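Local coordinates for protein fatty Acyl-Adenylate Ligase (Escherichia coli, PDB 3PBK) that belongs to the ANL clan of AMP-binding enzymes as a fatty acyl-adenylate ligase and holds 5'-O-[(S)-(dodecanoyloxy)(hydroxy)phosphoryl]adenosine in its pocket, at residues L295-G306 with V325-C335. Sequence-based numbering, arbitrary orientation.
Sequences LDLSCWRVAGIG and VNFDNKTFMPC. With 1ZZ (5'-O-[(S)-(dodecanoyloxy)(hydroxy)phosphoryl]adenosine), chain C.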
ATOM      1  N   LEU A 295       6.791  26.106   6.854  1.00 38.49           N
ATOM      2  CA  LEU A 295       6.700  25.390   5.588  1.00 34.74           C
ATOM      3  C   LEU A 295       7.099  26.168   4.344  1.00 31.09           C
ATOM      4  O   LEU A 295       6.577  27.242   4.055  1.00 30.30           O
ATOM      5  CB  LEU A 295       5.299  24.807   5.404  1.00 33.97           C
ATOM      6  CG  LEU A 295       4.836  23.920   6.552  1.00 34.18           C
ATOM      7  CD1 LEU A 295       3.604  23.156   6.131  1.00 31.90           C
ATOM      8  CD2 LEU A 295       5.952  22.982   6.975  1.00 31.44           C
ATOM      9  N   ASP A 296       8.044  25.597   3.617  1.00 28.93           N
ATOM     10  CA  ASP A 296       8.267  25.971   2.244  1.00 27.54           C
ATOM     11  C   ASP A 296       8.306  24.677   1.475  1.00 26.72           C
ATOM     12  O   ASP A 296       9.038  23.770   1.837  1.00 27.46           O
ATOM     13  CB  ASP A 296       9.588  26.682   2.082  1.00 27.68           C
ATOM     14  CG  ASP A 296       9.782  27.178   0.686  1.00 28.13           C
ATOM     15  OD1 ASP A 296       8.761  27.512   0.040  1.00 27.00           O
ATOM     16  OD2 ASP A 296      10.945  27.221   0.233  1.00 30.26           O
ATOM     17  N   LEU A 297       7.516  24.578   0.418  1.00 26.20           N
ATOM     18  CA  LEU A 297       7.312  23.293  -0.232  1.00 24.76           C
ATOM     19  C   LEU A 297       7.688  23.300  -1.708  1.00 23.49           C
ATOM     20  O   LEU A 297       7.339  22.385  -2.445  1.00 22.90           O
ATOM     21  CB  LEU A 297       5.861  22.841  -0.043  1.00 24.78           C
ATOM     22  CG  LEU A 297       5.598  21.777   1.024  1.00 23.35           C
ATOM     23  CD1 LEU A 297       6.637  21.823   2.124  1.00 24.50           C
ATOM     24  CD2 LEU A 297       4.197  21.912   1.575  1.00 23.13           C
ATOM     25  N   SER A 298       8.413  24.329  -2.128  1.00 24.17           N
ATOM     26  CA  SER A 298       8.863  24.449  -3.515  1.00 23.94           C
ATOM     27  C   SER A 298       9.802  23.313  -3.923  1.00 21.61           C
ATOM     28  O   SER A 298       9.869  22.929  -5.088  1.00 20.83           O
ATOM     29  CB  SER A 298       9.543  25.803  -3.717  1.00 24.99           C
ATOM     30  OG  SER A 298      10.194  26.224  -2.525  1.00 24.83           O
ATOM     31  N   CYS A 299      10.515  22.782  -2.938  1.00 21.46           N
ATOM     32  CA  CYS A 299      11.449  21.684  -3.124  1.00 21.88           C
ATOM     33  C   CYS A 299      10.733  20.362  -3.444  1.00 21.71           C
ATOM     34  O   CYS A 299      11.319  19.434  -4.030  1.00 20.40           O
ATOM     35  CB  CYS A 299      12.262  21.514  -1.842  1.00 22.23           C
ATOM     36  SG  CYS A 299      11.231  21.050  -0.402  1.00 24.02           S
ATOM     37  N   TRP A 300       9.472  20.274  -3.032  1.00 21.08           N
ATOM     38  CA  TRP A 300       8.697  19.064  -3.240  1.00 20.50           C
ATOM     39  C   TRP A 300       8.425  18.909  -4.726  1.00 20.46           C
ATOM     40  O   TRP A 300       7.555  19.579  -5.279  1.00 21.59           O
ATOM     41  CB  TRP A 300       7.383  19.116  -2.460  1.00 20.88           C
ATOM     42  CG  TRP A 300       6.755  17.769  -2.246  1.00 20.04           C
ATOM     43  CD1 TRP A 300       7.153  16.584  -2.792  1.00 19.58           C
ATOM     44  CD2 TRP A 300       5.603  17.473  -1.449  1.00 20.21           C
ATOM     45  NE1 TRP A 300       6.332  15.565  -2.373  1.00 19.07           N
ATOM     46  CE2 TRP A 300       5.368  16.085  -1.549  1.00 19.93           C
ATOM     47  CE3 TRP A 300       4.750  18.240  -0.657  1.00 20.01           C
ATOM     48  CZ2 TRP A 300       4.315  15.452  -0.884  1.00 19.49           C
ATOM     49  CZ3 TRP A 300       3.706  17.604   0.006  1.00 20.14           C
ATOM     50  CH2 TRP A 300       3.500  16.228  -0.112  1.00 18.72           C
ATOM     51  N   ARG A 301       9.173  18.020  -5.369  1.00 20.72           N
ATOM     52  CA  ARG A 301       9.131  17.861  -6.823  1.00 19.80           C
ATOM     53  C   ARG A 301       8.063  16.872  -7.296  1.00 19.67           C
ATOM     54  O   ARG A 301       7.404  17.084  -8.318  1.00 19.76           O
ATOM     55  CB  ARG A 301      10.506  17.413  -7.310  1.00 20.08           C
ATOM     56  CG  ARG A 301      10.670  17.401  -8.804  1.00 20.97           C
ATOM     57  CD  ARG A 301      12.071  16.961  -9.175  1.00 20.89           C
ATOM     58  NE  ARG A 301      12.215  15.511  -9.209  1.00 19.79           N
ATOM     59  CZ  ARG A 301      11.666  14.738 -10.136  1.00 20.07           C
ATOM     60  NH1 ARG A 301      10.914  15.274 -11.086  1.00 20.21           N
ATOM     61  NH2 ARG A 301      11.859  13.429 -10.110  1.00 21.24           N
ATOM     62  N   VAL A 302       7.906  15.783  -6.552  1.00 19.64           N
ATOM     63  CA  VAL A 302       6.922  14.767  -6.887  1.00 19.37           C
ATOM     64  C   VAL A 302       6.135  14.323  -5.654  1.00 18.89           C
ATOM     65  O   VAL A 302       6.683  13.698  -4.741  1.00 18.15           O
ATOM     66  CB  VAL A 302       7.586  13.548  -7.566  1.00 19.34           C
ATOM     67  CG1 VAL A 302       6.544  12.481  -7.915  1.00 19.30           C
ATOM     68  CG2 VAL A 302       8.342  13.987  -8.803  1.00 18.74           C
ATOM     69  N   ALA A 303       4.850  14.677  -5.633  1.00 19.27           N
ATOM     70  CA  ALA A 303       3.918  14.212  -4.604  1.00 18.89           C
ATOM     71  C   ALA A 303       2.982  13.146  -5.185  1.00 18.18           C
ATOM     72  O   ALA A 303       2.053  13.455  -5.931  1.00 17.87           O
ATOM     73  CB  ALA A 303       3.124  15.381  -4.036  1.00 18.57           C
ATOM     74  N   GLY A 304       3.243  11.889  -4.845  1.00 17.89           N
ATOM     75  CA  GLY A 304       2.511  10.777  -5.418  1.00 17.93           C
ATOM     76  C   GLY A 304       1.301  10.347  -4.614  1.00 18.12           C
ATOM     77  O   GLY A 304       1.274  10.478  -3.389  1.00 18.35           O
ATOM     78  N   ILE A 305       0.289   9.840  -5.311  1.00 17.62           N
ATOM     79  CA  ILE A 305      -0.903   9.324  -4.661  1.00 17.75           C
ATOM     80  C   ILE A 305      -1.292   8.016  -5.306  1.00 17.88           C
ATOM     81  O   ILE A 305      -1.324   7.913  -6.526  1.00 17.81           O
ATOM     82  CB  ILE A 305      -2.101  10.264  -4.810  1.00 18.11           C
ATOM     83  CG1 ILE A 305      -1.684  11.720  -4.611  1.00 18.69           C
ATOM     84  CG2 ILE A 305      -3.199   9.871  -3.851  1.00 18.20           C
ATOM     85  CD1 ILE A 305      -1.476  12.481  -5.914  1.00 18.21           C
ATOM     86  N   GLY A 306      -1.599   7.022  -4.483  1.00 18.10           N
ATOM     87  CA  GLY A 306      -2.067   5.742  -4.972  1.00 18.79           C
ATOM     88  C   GLY A 306      -2.454   4.897  -3.781  1.00 21.44           C
ATOM     89  O   GLY A 306      -2.478   5.410  -2.665  1.00 22.14           O
ATOM     90  N   VAL A 325       2.159  28.054   1.032  1.00 27.83           N
ATOM     91  CA  VAL A 325       3.518  27.686   1.411  1.00 27.11           C
ATOM     92  C   VAL A 325       4.260  27.066   0.235  1.00 26.17           C
ATOM     93  O   VAL A 325       5.194  26.293   0.415  1.00 26.22           O
ATOM     94  CB  VAL A 325       3.532  26.697   2.583  1.00 28.18           C
ATOM     95  CG1 VAL A 325       3.009  27.370   3.841  1.00 31.38           C
ATOM     96  CG2 VAL A 325       2.720  25.458   2.235  1.00 26.99           C
ATOM     97  N   ASN A 326       3.811  27.396  -0.968  1.00 26.24           N
ATOM     98  CA  ASN A 326       4.499  27.024  -2.207  1.00 25.96           C
ATOM     99  C   ASN A 326       4.413  25.576  -2.632  1.00 24.95           C
ATOM    100  O   ASN A 326       5.359  25.056  -3.216  1.00 25.29           O
ATOM    101  CB  ASN A 326       5.967  27.442  -2.182  1.00 25.68           C
ATOM    102  CG  ASN A 326       6.129  28.923  -2.196  1.00 26.27           C
ATOM    103  OD1 ASN A 326       5.934  29.582  -1.170  1.00 28.61           O
ATOM    104  ND2 ASN A 326       6.465  29.478  -3.361  1.00 25.76           N
ATOM    105  N   PHE A 327       3.292  24.925  -2.358  1.00 24.14           N
ATOM    106  CA  PHE A 327       3.052  23.626  -2.960  1.00 22.99           C
ATOM    107  C   PHE A 327       2.545  23.787  -4.399  1.00 22.75           C
ATOM    108  O   PHE A 327       1.484  24.366  -4.636  1.00 23.31           O
ATOM    109  CB  PHE A 327       2.059  22.813  -2.135  1.00 22.66           C
ATOM    110  CG  PHE A 327       1.717  21.491  -2.750  1.00 22.24           C
ATOM    111  CD1 PHE A 327       2.587  20.415  -2.638  1.00 21.94           C
ATOM    112  CD2 PHE A 327       0.537  21.326  -3.461  1.00 21.81           C
ATOM    113  CE1 PHE A 327       2.279  19.199  -3.214  1.00 21.10           C
ATOM    114  CE2 PHE A 327       0.225  20.110  -4.041  1.00 20.98           C
ATOM    115  CZ  PHE A 327       1.092  19.050  -3.920  1.00 20.86           C
ATOM    116  N   ASP A 328       3.310  23.286  -5.363  1.00 21.95           N
ATOM    117  CA  ASP A 328       2.865  23.294  -6.750  1.00 21.51           C
ATOM    118  C   ASP A 328       1.970  22.080  -7.003  1.00 21.47           C
ATOM    119  O   ASP A 328       2.397  20.940  -6.834  1.00 21.53           O
ATOM    120  CB  ASP A 328       4.072  23.286  -7.695  1.00 20.96           C
ATOM    121  CG  ASP A 328       3.674  23.383  -9.167  1.00 22.20           C
ATOM    122  OD1 ASP A 328       2.482  23.646  -9.467  1.00 22.67           O
ATOM    123  OD2 ASP A 328       4.564  23.199 -10.029  1.00 22.37           O
ATOM    124  N   ASN A 329       0.727  22.312  -7.400  1.00 20.63           N
ATOM    125  CA  ASN A 329      -0.162  21.193  -7.647  1.00 20.17           C
ATOM    126  C   ASN A 329       0.239  20.357  -8.856  1.00 20.35           C
ATOM    127  O   ASN A 329      -0.278  19.261  -9.045  1.00 20.04           O
ATOM    128  CB  ASN A 329      -1.610  21.661  -7.779  1.00 21.23           C
ATOM    129  CG  ASN A 329      -1.905  22.303  -9.125  1.00 21.15           C
ATOM    130  OD1 ASN A 329      -1.750  21.682 -10.182  1.00 21.06           O
ATOM    131  ND2 ASN A 329      -2.363  23.549  -9.087  1.00 21.68           N
ATOM    132  N   LYS A 330       1.151  20.872  -9.677  1.00 20.41           N
ATOM    133  CA  LYS A 330       1.605  20.133 -10.849  1.00 20.36           C
ATOM    134  C   LYS A 330       2.519  19.005 -10.426  1.00 20.58           C
ATOM    135  O   LYS A 330       2.859  18.134 -11.238  1.00 20.83           O
ATOM    136  CB  LYS A 330       2.360  21.035 -11.825  1.00 21.80           C
ATOM    137  CG  LYS A 330       1.481  21.894 -12.713  1.00 22.69           C
ATOM    138  CD  LYS A 330       0.536  21.053 -13.553  1.00 22.91           C
ATOM    139  CE  LYS A 330      -0.609  21.912 -14.095  1.00 25.12           C
ATOM    140  NZ  LYS A 330      -1.597  21.139 -14.915  1.00 26.68           N
ATOM    141  N   THR A 331       2.929  19.037  -9.158  1.00 20.60           N
ATOM    142  CA  THR A 331       3.841  18.034  -8.606  1.00 20.20           C
ATOM    143  C   THR A 331       3.094  16.762  -8.244  1.00 19.18           C
ATOM    144  O   THR A 331       3.712  15.755  -7.918  1.00 18.88           O
ATOM    145  CB  THR A 331       4.599  18.545  -7.351  1.00 20.36           C
ATOM    146  OG1 THR A 331       3.671  18.788  -6.288  1.00 20.79           O
ATOM    147  CG2 THR A 331       5.355  19.830  -7.652  1.00 20.28           C
ATOM    148  N   PHE A 332       1.765  16.827  -8.301  1.00 19.27           N
ATOM    149  CA  PHE A 332       0.906  15.668  -8.059  1.00 19.03           C
ATOM    150  C   PHE A 332       1.109  14.578  -9.092  1.00 19.00           C
ATOM    151  O   PHE A 332       1.065  14.822 -10.302  1.00 19.09           O
ATOM    152  CB  PHE A 332      -0.573  16.060  -8.056  1.00 18.89           C
ATOM    153  CG  PHE A 332      -1.097  16.430  -6.702  1.00 19.84           C
ATOM    154  CD1 PHE A 332      -0.730  15.699  -5.579  1.00 19.65           C
ATOM    155  CD2 PHE A 332      -1.965  17.502  -6.547  1.00 19.88           C
ATOM    156  CE1 PHE A 332      -1.214  16.037  -4.323  1.00 19.82           C
ATOM    157  CE2 PHE A 332      -2.452  17.846  -5.300  1.00 20.30           C
ATOM    158  CZ  PHE A 332      -2.078  17.112  -4.184  1.00 20.78           C
HETATM  159  N   MSE A 333       1.320  13.363  -8.609  1.00 18.72           N
HETATM  160  CA  MSE A 333       1.427  12.234  -9.505  1.00 18.38           C
HETATM  161  C   MSE A 333       0.600  11.059  -9.029  1.00 17.24           C
HETATM  162  O   MSE A 333       1.051  10.253  -8.221  1.00 17.62           O
HETATM  163  CB  MSE A 333       2.881  11.827  -9.711  1.00 18.87           C
HETATM  164  CG  MSE A 333       3.096  11.151 -11.061  1.00 20.84           C
HETATM  165 SE   MSE A 333       4.910  10.484 -11.360  1.00 37.59          SE
HETATM  166  CE  MSE A 333       4.935   9.170  -9.929  1.00 20.54           C
ATOM    167  N   PRO A 334      -0.631  10.966  -9.523  1.00 16.13           N
ATOM    168  CA  PRO A 334      -1.432   9.782  -9.255  1.00 16.78           C
ATOM    169  C   PRO A 334      -0.777   8.567  -9.887  1.00 16.62           C
ATOM    170  O   PRO A 334      -0.314   8.645 -11.021  1.00 16.46           O
ATOM    171  CB  PRO A 334      -2.753  10.098  -9.952  1.00 16.66           C
ATOM    172  CG  PRO A 334      -2.810  11.576  -9.991  1.00 16.13           C
ATOM    173  CD  PRO A 334      -1.397  12.003 -10.222  1.00 16.78           C
ATOM    174  N   CYS A 335      -0.743   7.460  -9.153  1.00 16.87           N
ATOM    175  CA  CYS A 335      -0.149   6.220  -9.640  1.00 16.83           C
ATOM    176  C   CYS A 335      -0.900   4.979  -9.138  1.00 16.08           C
ATOM    177  O   CYS A 335      -1.665   5.053  -8.183  1.00 16.48           O
ATOM    178  CB  CYS A 335       1.300   6.149  -9.200  1.00 17.01           C
ATOM    179  SG  CYS A 335       1.448   6.088  -7.430  1.00 16.32           S
TER
HETATM  180  P   1ZZ C   1      -1.100  -3.189  -2.327  1.00 26.52           P
HETATM  181  C1  1ZZ C   1      10.065   6.303  -4.773  1.00 17.34           C
HETATM  182  N1  1ZZ C   1      -5.130   0.321  -5.610  1.00 22.26           N
HETATM  183  O1  1ZZ C   1      -0.767   0.109  -2.717  1.00 25.44           O
HETATM  184  C2  1ZZ C   1       9.089   5.371  -5.440  1.00 15.47           C
HETATM  185  N2  1ZZ C   1      -3.741   1.917  -6.268  1.00 20.15           N
HETATM  186  O2  1ZZ C   1       0.014  -2.087  -2.842  1.00 25.21           O
HETATM  187  C3  1ZZ C   1       7.704   5.222  -4.817  1.00 16.00           C
HETATM  188  N3  1ZZ C   1      -7.224   1.437  -6.558  1.00 21.20           N
HETATM  189  O3  1ZZ C   1      -0.972  -4.676  -2.879  1.00 23.68           O
HETATM  190  C4  1ZZ C   1       6.704   4.409  -5.660  1.00 15.93           C
HETATM  191  N4  1ZZ C   1      -6.830   3.469  -7.603  1.00 21.68           N
HETATM  192  O4  1ZZ C   1      -1.089  -3.297  -0.957  1.00 28.96           O
HETATM  193  C5  1ZZ C   1       5.189   4.496  -5.443  1.00 15.37           C
HETATM  194  N5  1ZZ C   1      -4.557   4.337  -7.740  1.00 18.40           N
HETATM  195  O5  1ZZ C   1      -2.534  -2.678  -2.806  1.00 25.00           O
HETATM  196  C6  1ZZ C   1       4.483   3.239  -5.881  1.00 15.04           C
HETATM  197  O6  1ZZ C   1      -4.537  -1.412  -4.273  1.00 24.70           O
HETATM  198  C7  1ZZ C   1       3.105   3.294  -6.488  1.00 16.79           C
HETATM  199  O7  1ZZ C   1      -7.321  -2.557  -6.124  1.00 23.83           O
HETATM  200  C8  1ZZ C   1       2.208   2.096  -6.270  1.00 17.20           C
HETATM  201  O8  1ZZ C   1      -4.905  -3.933  -6.786  1.00 20.04           O
HETATM  202  C9  1ZZ C   1       0.818   2.286  -5.646  1.00 18.91           C
HETATM  203  C10 1ZZ C   1       0.352   1.393  -4.524  1.00 21.16           C
HETATM  204  C11 1ZZ C   1       0.640  -0.033  -4.344  1.00 21.86           C
HETATM  205  C12 1ZZ C   1      -0.191  -0.709  -3.358  1.00 24.75           C
HETATM  206  C13 1ZZ C   1      -3.053  -3.324  -3.940  1.00 23.61           C
HETATM  207  C14 1ZZ C   1      -4.400  -2.830  -4.482  1.00 22.44           C
HETATM  208  C15 1ZZ C   1      -4.812  -2.823  -5.966  1.00 21.35           C
HETATM  209  C16 1ZZ C   1      -6.043  -2.022  -5.893  1.00 23.43           C
HETATM  210  C17 1ZZ C   1      -5.652  -0.913  -4.979  1.00 24.49           C
HETATM  211  C18 1ZZ C   1      -3.855   0.704  -5.624  1.00 21.80           C
HETATM  212  C19 1ZZ C   1      -5.029   2.270  -6.675  1.00 20.43           C
HETATM  213  C20 1ZZ C   1      -5.871   1.344  -6.288  1.00 20.85           C
HETATM  214  C21 1ZZ C   1      -7.661   2.537  -7.221  1.00 21.86           C
HETATM  215  C22 1ZZ C   1      -5.462   3.342  -7.321  1.00 20.27           C
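A303 donates its N to T331 O (2.8 Å) and accepts from M333 N through its O, starting the parallel pairing of 302-305 with 332-335. Two residues on, I305 N reaches M333 O and I305 O takes C335 N (2.7 Å). Ahead of the strands, L297 N donates to V325 O (2.9 Å), tying the loop 295-301 to the residues that follow helix 312-322.

Between the L297-V325 bond and the strand pairing, the contact is aromatic. With CG anti to the backbone N (chi1 177°), the F327 ring swings in toward 295-306 and turns its CD1-CE1 edge to the face of the W300 six-membered ring, planes at 64°. A303 CB meets the F327 edge in its plane, while F327 CZ lies over one face of F332, offset toward the rim. Y280 of helix 277-285 contacts W300, A303 and I305 and meets F332 edge-to-face.

V325 packs CG2 against L297 CD2 (3.9 Å), and V302 CG1 touches M333 CB (4.1 Å) where the two side chains cross.

C335 O accepts a hydrogen bond from N5 of the bound 5'-O-[(S)-(dodecanoyloxy)(hydroxy)phosphoryl]adenosine (3.0 Å), with G306 CA close to the same nitrogen. Here a beta-alpha-beta crossover, strand 302-305, helix 312-322 and strand 332-337, brings G306 and C335 to the ligand pocket of an AMP-binding domain.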